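Side-chain contacts in RBSTP2229 gene product (Geobacillus stearothermophilus, PDB 1T6A), which is of unknown function and belongs to the DUF1885 family, pairing a long N-terminal helix with a four-stranded antiparallel sheet and a second helix: residues A[46-51]-A[57-62]; A[93-98]-A[114-119]. All coordinates share one frame; numbering follows the deposited sequence. Where two conformers were deposited one is given.

Contact 1: residues A[46-51]-A[57-62]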
loop_
_atom_site.group_PDB
_atom_site.type_symbol
_atom_site.label_atom_id
_atom_site.label_comp_id
_atom_site.label_asym_id
_atom_site.label_seq_id
_atom_site.Cartn_x
_atom_site.Cartn_y
_atom_site.Cartn_z
ATOM N N PHE A 46 1.067 -3.502 1.581
ATOM C CA PHE A 46 2.298 -3.857 2.313
ATOM C C PHE A 46 1.981 -4.638 3.570
ATOM O O PHE A 46 2.074 -4.114 4.697
ATOM C CB PHE A 46 3.097 -2.610 2.656
ATOM C CG PHE A 46 4.520 -2.891 3.025
ATOM C CD1 PHE A 46 5.466 -3.149 2.050
ATOM C CD2 PHE A 46 4.917 -2.883 4.360
ATOM C CE1 PHE A 46 6.811 -3.417 2.404
ATOM C CE2 PHE A 46 6.243 -3.141 4.715
ATOM C CZ PHE A 46 7.186 -3.408 3.733
ATOM N N PRO A 47 1.601 -5.891 3.388
ATOM C CA PRO A 47 1.200 -6.748 4.509
ATOM C C PRO A 47 2.408 -7.400 5.209
ATOM O O PRO A 47 2.461 -8.595 5.383
ATOM C CB PRO A 47 0.338 -7.798 3.825
ATOM C CG PRO A 47 0.986 -7.953 2.484
ATOM C CD PRO A 47 1.523 -6.603 2.096
ATOM N N TYR A 48 3.375 -6.594 5.603
ATOM C CA TYR A 48 4.577 -7.105 6.231
ATOM C C TYR A 48 4.963 -6.243 7.410
ATOM O O TYR A 48 4.676 -5.059 7.436
ATOM C CB TYR A 48 5.731 -7.119 5.225
ATOM C CG TYR A 48 5.472 -7.990 4.025
ATOM C CD1 TYR A 48 5.563 -9.381 4.115
ATOM C CD2 TYR A 48 5.113 -7.434 2.804
ATOM C CE1 TYR A 48 5.317 -10.188 3.012
ATOM C CE2 TYR A 48 4.855 -8.240 1.698
ATOM C CZ TYR A 48 4.970 -9.604 1.807
ATOM O OH TYR A 48 4.721 -10.392 0.723
ATOM N N THR A 49 5.637 -6.864 8.368
ATOM C CA THR A 49 6.356 -6.174 9.433
ATOM C C THR A 49 7.847 -6.305 9.136
ATOM O O THR A 49 8.304 -7.384 8.810
ATOM C CB THR A 49 6.048 -6.871 10.776
ATOM O OG1 THR A 49 4.635 -6.833 11.036
ATOM C CG2 THR A 49 6.683 -6.117 11.939
ATOM N N VAL A 50 8.593 -5.210 9.265
ATOM C CA VAL A 50 10.018 -5.174 8.959
ATOM C C VAL A 50 10.891 -5.285 10.223
ATOM O O VAL A 50 10.712 -4.531 11.185
ATOM C CB VAL A 50 10.380 -3.865 8.225
ATOM C CG1 VAL A 50 11.883 -3.775 7.945
ATOM C CG2 VAL A 50 9.608 -3.749 6.927
ATOM N N ARG A 51 11.839 -6.223 10.206
ATOM C CA ARG A 51 12.920 -6.265 11.197
ATOM C C ARG A 51 14.295 -6.420 10.517
ATOM O O ARG A 51 14.408 -6.935 9.401
ATOM C CB ARG A 51 12.656 -7.382 12.220
ATOM C CG ARG A 51 13.762 -8.435 12.378
ATOM C CD ARG A 51 13.301 -9.735 13.038
ATOM N NE ARG A 51 14.281 -10.815 12.860
ATOM C CZ ARG A 51 14.049 -11.985 12.249
ATOM N NH1 ARG A 51 12.859 -12.278 11.718
ATOM N NH2 ARG A 51 15.032 -12.878 12.163
ATOM N N LEU A 57 17.330 -7.311 5.983
ATOM C CA LEU A 57 15.950 -6.932 6.336
ATOM C C LEU A 57 14.993 -8.089 6.140
ATOM O O LEU A 57 14.909 -8.624 5.041
ATOM C CB LEU A 57 15.511 -5.742 5.490
ATOM C CG LEU A 57 16.199 -4.429 5.859
ATOM C CD1 LEU A 57 16.051 -3.407 4.752
ATOM C CD2 LEU A 57 15.656 -3.855 7.178
ATOM N N TYR A 58 14.294 -8.502 7.188
ATOM C CA TYR A 58 13.311 -9.565 7.079
ATOM C C TYR A 58 11.906 -8.991 7.147
ATOM O O TYR A 58 11.556 -8.279 8.083
ATOM C CB TYR A 58 13.484 -10.633 8.163
ATOM C CG TYR A 58 14.787 -11.372 8.044
ATOM C CD1 TYR A 58 14.902 -12.499 7.240
ATOM C CD2 TYR A 58 15.921 -10.911 8.700
ATOM C CE1 TYR A 58 16.121 -13.164 7.104
ATOM C CE2 TYR A 58 17.136 -11.571 8.583
ATOM C CZ TYR A 58 17.232 -12.681 7.777
ATOM O OH TYR A 58 18.444 -13.299 7.661
ATOM N N LEU A 59 11.122 -9.280 6.120
ATOM C CA LEU A 59 9.709 -8.941 6.089
ATOM C C LEU A 59 8.926 -10.166 6.529
ATOM O O LEU A 59 9.060 -11.231 5.935
ATOM C CB LEU A 59 9.285 -8.500 4.682
ATOM C CG LEU A 59 9.598 -7.049 4.290
ATOM C CD1 LEU A 59 11.061 -6.740 4.389
ATOM C CD2 LEU A 59 9.097 -6.750 2.874
ATOM N N GLN A 60 8.117 -10.014 7.576
ATOM C CA GLN A 60 7.251 -11.080 8.062
ATOM C C GLN A 60 5.808 -10.799 7.637
ATOM O O GLN A 60 5.251 -9.748 7.928
ATOM C CB GLN A 60 7.351 -11.208 9.598
ATOM C CG GLN A 60 6.450 -12.311 10.206
ATOM C CD GLN A 60 6.490 -12.346 11.745
ATOM O OE1 GLN A 60 5.948 -11.452 12.409
ATOM N NE2 GLN A 60 7.134 -13.371 12.305
ATOM N N GLY A 61 5.200 -11.769 6.959
ATOM C CA GLY A 61 3.903 -11.570 6.356
ATOM C C GLY A 61 2.751 -11.654 7.333
ATOM O O GLY A 61 2.727 -12.524 8.205
ATOM N N ASP A 62 1.781 -10.757 7.162
ATOM C CA ASP A 62 0.546 -10.786 7.946
ATOM C C ASP A 62 -0.348 -11.921 7.478
ATOM O O ASP A 62 -0.632 -12.039 6.283
ATOM C CB ASP A 62 -0.203 -9.460 7.811
ATOM C CG ASP A 62 0.577 -8.302 8.371
ATOM O OD1 ASP A 62 1.241 -8.506 9.411
ATOM O OD2 ASP A 62 0.600 -7.156 7.855
HETATM O O HOH W 1 1.804 -4.843 8.549
HETATM O O HOH W 2 3.537 -9.085 10.026
#

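Contact 2: residues A[93-98]-A[114-119]. With NO3 (nitrate ion), chain B.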
loop_
_atom_site.group_PDB
_atom_site.type_symbol
_atom_site.label_atom_id
_atom_site.label_comp_id
_atom_site.label_asym_id
_atom_site.label_seq_id
_atom_site.Cartn_x
_atom_site.Cartn_y
_atom_site.Cartn_z
ATOM N N GLY A 93 1.016 -14.679 -2.955
ATOM C CA GLY A 93 0.971 -13.289 -2.544
ATOM C C GLY A 93 2.346 -12.656 -2.406
ATOM O O GLY A 93 2.571 -11.557 -2.900
ATOM N N ASP A 94 3.257 -13.356 -1.737
ATOM C CA ASP A 94 4.628 -12.897 -1.540
ATOM C C ASP A 94 5.321 -12.627 -2.869
ATOM O O ASP A 94 6.045 -11.659 -2.982
ATOM C CB ASP A 94 5.469 -13.953 -0.819
ATOM C CG ASP A 94 5.106 -14.133 0.645
ATOM O OD1 ASP A 94 4.728 -13.161 1.347
ATOM O OD2 ASP A 94 5.227 -15.255 1.181
ATOM N N LYS A 95 5.119 -13.498 -3.858
ATOM C CA LYS A 95 5.774 -13.350 -5.143
ATOM C C LYS A 95 5.335 -12.045 -5.801
ATOM O O LYS A 95 6.161 -11.285 -6.291
ATOM C CB LYS A 95 5.459 -14.520 -6.081
ATOM C CG LYS A 95 6.118 -15.846 -5.676
ATOM C CD LYS A 95 5.683 -16.987 -6.628
ATOM C CE LYS A 95 6.021 -18.373 -6.104
ATOM N NZ LYS A 95 5.657 -18.537 -4.664
ATOM N N GLY A 96 4.028 -11.811 -5.822
ATOM C CA GLY A 96 3.475 -10.585 -6.347
ATOM C C GLY A 96 3.991 -9.354 -5.628
ATOM O O GLY A 96 4.386 -8.382 -6.273
ATOM N N LYS A 97 4.025 -9.387 -4.298
ATOM C CA LYS A 97 4.507 -8.233 -3.559
ATOM C C LYS A 97 5.983 -7.974 -3.831
ATOM O O LYS A 97 6.382 -6.824 -3.999
ATOM C CB LYS A 97 4.254 -8.374 -2.065
ATOM C CG LYS A 97 2.785 -8.434 -1.698
ATOM C CD LYS A 97 2.091 -7.114 -1.976
ATOM C CE LYS A 97 0.655 -7.174 -1.540
ATOM N NZ LYS A 97 -0.148 -7.765 -2.568
ATOM N N ALA A 98 6.778 -9.034 -3.947
ATOM C CA ALA A 98 8.205 -8.883 -4.222
ATOM C C ALA A 98 8.373 -8.279 -5.598
ATOM O O ALA A 98 9.206 -7.413 -5.791
ATOM C CB ALA A 98 8.958 -10.248 -4.141
ATOM N N HIS A 114 16.778 -8.001 -12.517
ATOM C CA HIS A 114 16.643 -9.384 -12.938
ATOM C C HIS A 114 15.575 -10.022 -12.070
ATOM O O HIS A 114 15.816 -10.356 -10.910
ATOM C CB HIS A 114 17.974 -10.122 -12.810
ATOM C CG HIS A 114 19.147 -9.339 -13.323
ATOM N ND1 HIS A 114 19.989 -8.624 -12.493
ATOM C CD2 HIS A 114 19.610 -9.150 -14.580
ATOM C CE1 HIS A 114 20.923 -8.032 -13.218
ATOM N NE2 HIS A 114 20.714 -8.332 -14.488
ATOM N N LEU A 115 14.383 -10.140 -12.638
ATOM C CA LEU A 115 13.232 -10.693 -11.943
ATOM C C LEU A 115 13.333 -12.212 -11.874
ATOM O O LEU A 115 13.994 -12.829 -12.706
ATOM C CB LEU A 115 11.966 -10.292 -12.675
ATOM C CG LEU A 115 11.672 -8.785 -12.604
ATOM C CD1 LEU A 115 10.799 -8.322 -13.748
ATOM C CD2 LEU A 115 10.996 -8.460 -11.304
ATOM N N PHE A 116 12.667 -12.827 -10.908
ATOM C CA PHE A 116 12.828 -14.273 -10.742
ATOM C C PHE A 116 12.129 -15.039 -11.867
ATOM O O PHE A 116 12.387 -16.202 -12.055
ATOM C CB PHE A 116 12.408 -14.792 -9.349
ATOM C CG PHE A 116 11.039 -14.372 -8.924
ATOM C CD1 PHE A 116 9.915 -15.059 -9.362
ATOM C CD2 PHE A 116 10.882 -13.295 -8.084
ATOM C CE1 PHE A 116 8.641 -14.661 -8.957
ATOM C CE2 PHE A 116 9.645 -12.878 -7.690
ATOM C CZ PHE A 116 8.511 -13.564 -8.118
ATOM N N SER A 117 11.269 -14.368 -12.622
ATOM C CA SER A 117 10.670 -14.955 -13.817
ATOM C C SER A 117 11.656 -15.144 -14.988
ATOM O O SER A 117 11.278 -15.703 -16.009
ATOM C CB SER A 117 9.547 -14.040 -14.309
ATOM O OG SER A 117 10.104 -12.876 -14.918
ATOM N N GLY A 118 12.885 -14.634 -14.861
ATOM C CA GLY A 118 13.860 -14.633 -15.939
ATOM C C GLY A 118 13.863 -13.372 -16.799
ATOM O O GLY A 118 14.720 -13.200 -17.632
ATOM N N ARG A 119 12.907 -12.482 -16.584
ATOM C CA ARG A 119 12.835 -11.210 -17.299
ATOM C C ARG A 119 13.855 -10.222 -16.748
ATOM O O ARG A 119 14.063 -10.150 -15.559
ATOM C CB ARG A 119 11.433 -10.644 -17.125
ATOM C CG ARG A 119 11.097 -9.428 -17.934
ATOM C CD ARG A 119 9.653 -8.939 -17.675
ATOM N NE ARG A 119 9.422 -7.557 -18.107
ATOM C CZ ARG A 119 8.429 -6.790 -17.665
ATOM N NH1 ARG A 119 7.555 -7.243 -16.772
ATOM N NH2 ARG A 119 8.304 -5.551 -18.117
HETATM N N NO3 B . 7.728 -10.121 -14.378
HETATM O O1 NO3 B . 7.867 -10.620 -13.077
HETATM O O2 NO3 B . 6.920 -8.997 -14.627
HETATM O O3 NO3 B . 8.436 -10.749 -15.401
#

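Contact 1: residues A[46-51]-A[57-62]
F46 brings the CZ end of its ring to L59, 3.9 Å from CD2; CG anti to the backbone N (chi1 -163°) lays one ring face over Y48 CB. P47, the centre of an inverse gamma turn, accepts through its O from D62 N at 2.9 Å. Y48 sets CD1 3.5 Å from G61 CA, while CB and CG rest against L59 CB, and its OH hydrogen-bonds D94 OD1 of helix 92-109. With only an alanine here, a gap would probably open beside L59 and over G61, and D94 OD1 would lose this partner. T49 and Q60 exchange two backbone hydrogen bonds, and a water accepts from T49 OG1 and donates to Q60 O. V50, side by side with L59 on one sheet face, meets L57 CD2 through CG1 at 3.9 Å. R51 and Y58 exchange two more backbone bonds; in the conformer given, the guanidinium lies nearly flat over the Y58 ring, planes 12° apart, R51 NH2 4.1 Å from Y58 CD2, but a second conformer makes this placement doubtful. In this beta hairpin 48-53 is an outermost strand; 56-61 pairs with 68-76, whose M69 and I71 meet L59, and K97 of helix 92-109 packs on P47 and Y48.

Contact 2: residues A[93-98]-A[114-119]
The beta turn that joins strands 111-114 and 120-123 leans on helix 92-109 through F116, whose ring points its far end at K95 and A98. CZ comes 3.7 Å from K95 O and 3.8 Å from K95 CB, with the carbonyl oxygen in the ring plane at its edge, while A98 CB lies 4.5 Å from CE2. F116 and K95 side chains cross at about a right angle, and CG set between the backbone N and the carbonyl carbon (chi1 52°) carries the ring across to the helix. No hydrogen bond spans the two segments; the contact is small and made by one ring. The turn is type I, L115 to G118, closed by G118 N to L115 O at 3.0 Å, and the positive phi of G118 suits glycine. S117 OG accepts from R119 N in an ST turn and donates to O3 of a nitrate ion at 2.7 Å. R119 NH1 reaches nitrate O2 in the guanidinium plane at 2.8 Å, a weak bond bent to 129°. L115 CD1 packs against the nitrate nitrogen at 3.6 Å. K103 of the same helix also binds this ion, which probably came from the crystallisation liquor.

In the fold
Helix 92-109 supplies one segment of contact 2 and packs against the hairpin of contact 1, where D94 OD1 probably hydrogen-bonds Y48 OH at 2.8 Å. The centres lie about 16 Å apart. Contact 1 is by far the more extensive, burying 625 Å² against 119 Å², with a backbone ladder between neighbouring strands. Neither is a full core: contact 1 has buried P47, Y48 and L59 with exposed residues around them, and contact 2 sets exposed F116 against partly exposed K95 and buried A98. Contact 2 joins a loop to a helix by ring-edge packing alone, while S117 and R119 of its loop bind a nitrate ion.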